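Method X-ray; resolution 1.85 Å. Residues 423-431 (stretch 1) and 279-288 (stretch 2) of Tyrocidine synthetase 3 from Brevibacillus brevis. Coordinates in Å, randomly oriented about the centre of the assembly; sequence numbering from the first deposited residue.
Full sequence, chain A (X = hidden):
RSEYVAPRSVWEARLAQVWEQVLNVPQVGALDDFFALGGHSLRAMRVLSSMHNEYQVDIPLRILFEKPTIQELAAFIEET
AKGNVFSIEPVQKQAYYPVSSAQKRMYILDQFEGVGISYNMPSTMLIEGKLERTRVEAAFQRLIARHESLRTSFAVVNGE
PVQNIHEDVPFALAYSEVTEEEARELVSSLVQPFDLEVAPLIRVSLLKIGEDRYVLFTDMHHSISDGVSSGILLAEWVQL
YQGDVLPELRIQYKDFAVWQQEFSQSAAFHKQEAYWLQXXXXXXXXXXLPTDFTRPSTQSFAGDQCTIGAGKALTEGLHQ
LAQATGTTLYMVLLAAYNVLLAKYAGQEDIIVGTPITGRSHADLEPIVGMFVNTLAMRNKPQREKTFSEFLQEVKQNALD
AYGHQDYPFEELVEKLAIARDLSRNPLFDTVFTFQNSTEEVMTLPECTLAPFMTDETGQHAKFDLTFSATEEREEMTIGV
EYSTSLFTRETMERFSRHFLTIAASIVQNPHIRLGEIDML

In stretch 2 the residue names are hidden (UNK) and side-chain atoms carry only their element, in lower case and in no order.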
ATOM      1  N   SER A 423      -0.020  24.332   1.020  1.00 70.59           N
ATOM      2  CA  SER A 423       1.345  24.091   0.553  1.00 69.80           C
ATOM      3  C   SER A 423       1.886  22.726   0.982  1.00 69.15           C
ATOM      4  O   SER A 423       2.991  22.343   0.594  1.00 69.06           O
ATOM      5  CB  SER A 423       2.282  25.191   1.062  1.00 69.83           C
ATOM      6  OG  SER A 423       2.383  25.173   2.477  1.00 69.58           O
ATOM      7  N   ARG A 424       1.116  21.989   1.775  1.00 68.37           N
ATOM      8  CA  ARG A 424       1.566  20.687   2.265  1.00 67.82           C
ATOM      9  C   ARG A 424       0.400  19.717   2.445  1.00 67.00           C
ATOM     10  O   ARG A 424      -0.752  20.069   2.198  1.00 67.05           O
ATOM     11  CB  ARG A 424       2.394  20.852   3.548  1.00 68.00           C
ATOM     12  CG  ARG A 424       1.959  21.962   4.486  1.00 68.85           C
ATOM     13  CD  ARG A 424       3.155  22.613   5.170  1.00 69.74           C
ATOM     14  NE  ARG A 424       4.114  21.608   5.606  1.00 70.60           N
ATOM     15  CZ  ARG A 424       5.397  21.837   5.874  1.00 71.18           C
ATOM     16  NH1 ARG A 424       5.917  23.058   5.783  1.00 71.23           N
ATOM     17  NH2 ARG A 424       6.174  20.825   6.245  1.00 70.83           N
ATOM     18  N   ASN A 425       0.712  18.487   2.837  1.00 66.04           N
ATOM     19  CA  ASN A 425      -0.288  17.427   2.927  1.00 65.27           C
ATOM     20  C   ASN A 425      -0.674  17.129   4.368  1.00 64.39           C
ATOM     21  O   ASN A 425       0.107  17.388   5.283  1.00 64.06           O
ATOM     22  CB  ASN A 425       0.227  16.170   2.229  1.00 65.34           C
ATOM     23  CG  ASN A 425       0.216  16.306   0.721  1.00 65.64           C
ATOM     24  OD1 ASN A 425      -0.828  16.162   0.085  1.00 66.52           O
ATOM     25  ND2 ASN A 425       1.377  16.594   0.141  1.00 65.33           N
ATOM     26  N   PRO A 426      -1.888  16.589   4.576  1.00 63.41           N
ATOM     27  CA  PRO A 426      -2.326  16.312   5.936  1.00 62.77           C
ATOM     28  C   PRO A 426      -1.497  15.204   6.594  1.00 62.02           C
ATOM     29  O   PRO A 426      -1.182  14.189   5.956  1.00 61.84           O
ATOM     30  CB  PRO A 426      -3.799  15.904   5.769  1.00 62.89           C
ATOM     31  CG  PRO A 426      -3.943  15.483   4.361  1.00 63.21           C
ATOM     32  CD  PRO A 426      -2.904  16.218   3.571  1.00 63.53           C
ATOM     33  N   LEU A 427      -1.114  15.450   7.846  1.00 61.18           N
ATOM     34  CA  LEU A 427      -0.408  14.501   8.713  1.00 60.55           C
ATOM     35  C   LEU A 427       1.059  14.232   8.355  1.00 59.79           C
ATOM     36  O   LEU A 427       1.892  14.143   9.257  1.00 59.51           O
ATOM     37  CB  LEU A 427      -1.180  13.178   8.864  1.00 60.88           C
ATOM     38  CG  LEU A 427      -2.364  13.223   9.834  1.00 61.62           C
ATOM     39  CD1 LEU A 427      -3.083  11.888   9.862  1.00 62.52           C
ATOM     40  CD2 LEU A 427      -1.916  13.615  11.240  1.00 62.87           C
ATOM     41  N   PHE A 428       1.375  14.080   7.068  1.00 59.03           N
ATOM     42  CA  PHE A 428       2.762  13.834   6.644  1.00 58.26           C
ATOM     43  C   PHE A 428       3.086  14.480   5.295  1.00 57.92           C
ATOM     44  O   PHE A 428       2.222  14.605   4.424  1.00 57.44           O
ATOM     45  CB  PHE A 428       3.067  12.328   6.602  1.00 58.06           C
ATOM     46  CG  PHE A 428       2.074  11.527   5.815  1.00 57.75           C
ATOM     47  CD1 PHE A 428       2.202  11.386   4.436  1.00 57.08           C
ATOM     48  CD2 PHE A 428       1.003  10.918   6.448  1.00 57.04           C
ATOM     49  CE1 PHE A 428       1.277  10.653   3.706  1.00 56.48           C
ATOM     50  CE2 PHE A 428       0.077  10.180   5.723  1.00 57.28           C
ATOM     51  CZ  PHE A 428       0.216  10.045   4.352  1.00 56.55           C
ATOM     52  N   ASP A 429       4.344  14.887   5.143  1.00 57.72           N
ATOM     53  CA  ASP A 429       4.834  15.512   3.912  1.00 57.42           C
ATOM     54  C   ASP A 429       5.883  14.671   3.200  1.00 57.37           C
ATOM     55  O   ASP A 429       6.470  15.104   2.212  1.00 56.75           O
ATOM     56  CB  ASP A 429       5.384  16.894   4.234  1.00 57.66           C
ATOM     57  CG  ASP A 429       4.288  17.872   4.545  1.00 57.69           C
ATOM     58  OD1 ASP A 429       3.397  18.034   3.682  1.00 58.51           O
ATOM     59  OD2 ASP A 429       4.294  18.451   5.647  1.00 57.32           O
ATOM     60  N   THR A 430       6.107  13.462   3.702  1.00 57.53           N
ATOM     61  CA  THR A 430       6.959  12.507   3.031  1.00 57.84           C
ATOM     62  C   THR A 430       6.347  11.114   3.121  1.00 58.01           C
ATOM     63  O   THR A 430       5.592  10.822   4.044  1.00 57.69           O
ATOM     64  CB  THR A 430       8.384  12.502   3.624  1.00 58.07           C
ATOM     65  OG1 THR A 430       9.198  11.595   2.881  1.00 59.86           O
ATOM     66  CG2 THR A 430       8.368  12.081   5.088  1.00 57.92           C
ATOM     67  N   VAL A 431       6.682  10.279   2.141  1.00 58.16           N
ATOM     68  CA  VAL A 431       6.208   8.907   2.065  1.00 58.76           C
ATOM     69  C   VAL A 431       7.406   7.971   1.929  1.00 59.16           C
ATOM     70  O   VAL A 431       8.396   8.315   1.282  1.00 58.69           O
ATOM     71  CB  VAL A 431       5.245   8.715   0.859  1.00 58.70           C
ATOM     72  CG1 VAL A 431       5.031   7.240   0.549  1.00 59.11           C
ATOM     73  CG2 VAL A 431       3.916   9.411   1.134  1.00 58.94           C
ATOM     74  N   UNK A 279      -3.060   8.278  19.063  1.00 54.19           N
ATOM     75  CA  UNK A 279      -1.731   8.486  18.488  1.00 54.57           C
ATOM     76  C   UNK A 279      -1.464   9.950  18.110  1.00 55.06           C
ATOM     77  O   UNK A 279      -0.343  10.434  18.275  1.00 54.75           O
ATOM     78  o   UNK A 279      -1.504   6.200  17.653  1.00 54.11           O
ATOM     79  c   UNK A 279      -0.167   7.891  16.565  1.00 54.40           C
ATOM     80  c   UNK A 279      -1.498   7.576  17.249  1.00 54.55           C
ATOM     81  N   UNK A 280      -2.490  10.647  17.621  1.00 55.76           N
ATOM     82  CA  UNK A 280      -2.351  12.043  17.185  1.00 56.46           C
ATOM     83  C   UNK A 280      -3.171  13.019  18.041  1.00 57.24           C
ATOM     84  O   UNK A 280      -3.626  14.054  17.552  1.00 57.40           O
ATOM     85  c   UNK A 280      -0.255   9.835  13.108  1.00 56.06           C
ATOM     86  c   UNK A 280      -1.563   9.453  13.337  1.00 56.03           C
ATOM     87  c   UNK A 280      -0.564  11.720  14.548  1.00 56.33           C
ATOM     88  c   UNK A 280       0.243  10.970  13.714  1.00 55.79           C
ATOM     89  c   UNK A 280      -2.367  10.206  14.179  1.00 56.14           C
ATOM     90  c   UNK A 280      -2.741  12.166  15.706  1.00 56.44           C
ATOM     91  c   UNK A 280      -1.879  11.350  14.789  1.00 56.09           C
ATOM     92  N   UNK A 281      -3.337  12.696  19.321  1.00 58.28           N
ATOM     93  CA  UNK A 281      -4.149  13.504  20.232  1.00 59.30           C
ATOM     94  C   UNK A 281      -3.439  14.789  20.664  1.00 60.31           C
ATOM     95  O   UNK A 281      -4.081  15.819  20.895  1.00 60.47           O
ATOM     96  c   UNK A 281      -4.534  12.686  21.452  1.00 59.28           C
ATOM     97  N   UNK A 282      -2.114  14.717  20.767  1.00 61.50           N
ATOM     98  CA  UNK A 282      -1.293  15.831  21.250  1.00 62.53           C
ATOM     99  C   UNK A 282      -0.876  16.758  20.093  1.00 63.35           C
ATOM    100  O   UNK A 282      -1.603  16.875  19.100  1.00 63.71           O
ATOM    101  c   UNK A 282       0.798  14.380  21.159  1.00 63.10           C
ATOM    102  o   UNK A 282       0.264  13.749  20.222  1.00 64.04           O
ATOM    103  o   UNK A 282       2.013  14.298  21.428  1.00 63.75           O
ATOM    104  c   UNK A 282      -0.079  15.277  22.015  1.00 62.66           C
ATOM    105  N   UNK A 283       0.281  17.413  20.218  1.00 64.18           N
ATOM    106  CA  UNK A 283       0.750  18.373  19.212  1.00 64.75           C
ATOM    107  C   UNK A 283       1.311  17.637  17.995  1.00 64.75           C
ATOM    108  O   UNK A 283       2.370  17.012  18.083  1.00 64.97           O
ATOM    109  c   UNK A 283       1.548  19.691  21.234  1.00 65.96           C
ATOM    110  o   UNK A 283       0.455  20.237  21.504  1.00 67.40           O
ATOM    111  c   UNK A 283       1.830  19.295  19.798  1.00 65.06           C
ATOM    112  o   UNK A 283       2.426  19.446  22.093  1.00 67.75           O
ATOM    113  N   UNK A 284       0.604  17.715  16.867  1.00 64.86           N
ATOM    114  CA  UNK A 284       1.010  17.023  15.642  1.00 64.75           C
ATOM    115  C   UNK A 284       2.167  17.764  14.966  1.00 64.57           C
ATOM    116  O   UNK A 284       2.016  18.923  14.579  1.00 64.65           O
ATOM    117  c   UNK A 284       0.319  16.275  13.322  1.00 64.79           C
ATOM    118  c   UNK A 284      -2.486  15.884  14.337  1.00 65.24           C
ATOM    119  c   UNK A 284      -1.282  16.038  15.247  1.00 65.09           C
ATOM    120  c   UNK A 284      -0.160  16.891  14.643  1.00 64.89           C
ATOM    121  N   UNK A 285       3.323  17.094  14.812  1.00 64.19           N
ATOM    122  CA  UNK A 285       4.511  17.762  14.286  1.00 63.94           C
ATOM    123  C   UNK A 285       4.470  17.988  12.777  1.00 63.73           C
ATOM    124  O   UNK A 285       3.997  17.129  12.034  1.00 63.87           O
ATOM    125  c   UNK A 285       3.590  15.677  15.120  1.00 64.11           C
ATOM    126  c   UNK A 285       5.634  16.782  14.632  1.00 63.92           C
ATOM    127  c   UNK A 285       4.984  15.462  14.609  1.00 64.03           C
ATOM    128  N   UNK A 286       4.971  19.141  12.342  1.00 63.36           N
ATOM    129  CA  UNK A 286       5.140  19.435  10.923  1.00 63.01           C
ATOM    130  C   UNK A 286       6.623  19.304  10.582  1.00 62.61           C
ATOM    131  O   UNK A 286       7.463  19.945  11.218  1.00 62.73           O
ATOM    132  c   UNK A 286       4.650  20.857  10.586  1.00 63.03           C
ATOM    133  c   UNK A 286       3.229  21.061  11.093  1.00 63.34           C
ATOM    134  c   UNK A 286       4.722  21.104   9.091  1.00 62.86           C
ATOM    135  N   UNK A 287       6.935  18.470   9.589  1.00 62.11           N
ATOM    136  CA  UNK A 287       8.317  18.230   9.168  1.00 61.76           C
ATOM    137  C   UNK A 287       8.954  19.516   8.648  1.00 61.38           C
ATOM    138  O   UNK A 287       8.409  20.166   7.761  1.00 61.50           O
ATOM    139  c   UNK A 287       8.361  17.161   8.076  1.00 61.84           C
ATOM    140  c   UNK A 287       9.551  15.778   6.369  1.00 62.55           C
ATOM    141  c   UNK A 287      10.530  15.993   8.663  1.00 62.59           C
ATOM    142  c   UNK A 287       9.731  16.692   7.573  1.00 61.91           C
ATOM    143  N   UNK A 288      10.107  19.874   9.201  1.00 60.92           N
ATOM    144  CA  UNK A 288      10.804  21.090   8.801  1.00 60.64           C
ATOM    145  C   UNK A 288      12.095  20.771   8.061  1.00 59.95           C
ATOM    146  O   UNK A 288      13.188  21.073   8.537  1.00 59.71           O
ATOM    147  o   UNK A 288      12.642  23.748  10.321  1.00 64.43           O
ATOM    148  c   UNK A 288      11.709  23.300   9.663  1.00 61.24           C
ATOM    149  c   UNK A 288      11.087  21.960  10.025  1.00 61.06           C
ATOM    150  n   UNK A 288      11.205  23.935   8.609  1.00 61.89           N
TER
HETATM  151  O   HOH W   1       3.105  16.316   9.888  1.00 57.83           O
HETATM  152  O   HOH W   2       4.939  17.045   8.018  1.00 44.59           O

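Position 279 carries one carbon bearing an oxygen and a carbon, a beta-branched hydroxyl out of reach of stretch 1, on the last helical residue before the chain leaves helical geometry: Thr279. At position 280 one carbon leads into a ring of six carbons, with no oxygen on it, and CD2 of Leu427 sits over one face: the all-carbon ring makes this Phe280. Leu427 CD2 lies 4.2 Å from the centroid of the Phe280 ring, 14° off the normal, a CH-pi contact.

Position 281 has a single carbon, exposed and touching nothing on stretch 1: Ala281. Position 282 shows two carbons, the second with two oxygens, a carboxylate satisfied elsewhere in the structure: Asp282. Position 283 repeats that short carboxylate, exposed and beyond the reach of stretch 1: Asp283.

Position 284 has four carbons, forked at the first with one arm two carbons long. Its CB points toward stretch 1 and the long arm ends at Leu427: Ile284, with CD1 of Ile284 3.9 Å from CD2 of Leu427. The same leucine methyl thus serves both an aromatic face and an aliphatic tip. At position 285 three carbons close a ring onto the backbone nitrogen: Pro285. Its ring makes no contact with stretch 1, but its carbonyl joins through water 1, which donates to both Pro285 O and Leu427 O.

Position 286 has one carbon carrying two others, with one methyl lying over a face of the Arg424 guanidinium: Val286, whose CG1 is 3.2 Å from NH2 of Arg424. Position 287 has four carbons forked at the second, directed toward stretch 1: Leu287, with CD2 of Leu287 4.1 Å from CG2 of Thr430. Position 288 ends in a carbon bearing one oxygen and one nitrogen, after just one other carbon, and its CA-to-CB bond points away: Asn288.

The packing at one end is apolar: Leu427 fills the space beside Phe280 and Ile284. At the other, polar bonds combine with the packing of Leu287 on Thr430 and of Val286 over the guanidinium face. Asp429 holds Arg424 in a salt bridge, with OD2 of Asp429 3.1 Å from NH2 of Arg424. The guanidinium edge meets backbone rather than side chain: NH2 of Arg424 donates to O of Leu287 at 2.8 Å. Water 2 accepts from Leu287 N and donates to Asp429 OD2, so both backbone polar groups of Leu287 are met. The rule is economical: apolar side chains pack, while the arginine, the aspartate and two waters answer the backbone.

Stretch 2, residues 279-288: TFADDIPVLN
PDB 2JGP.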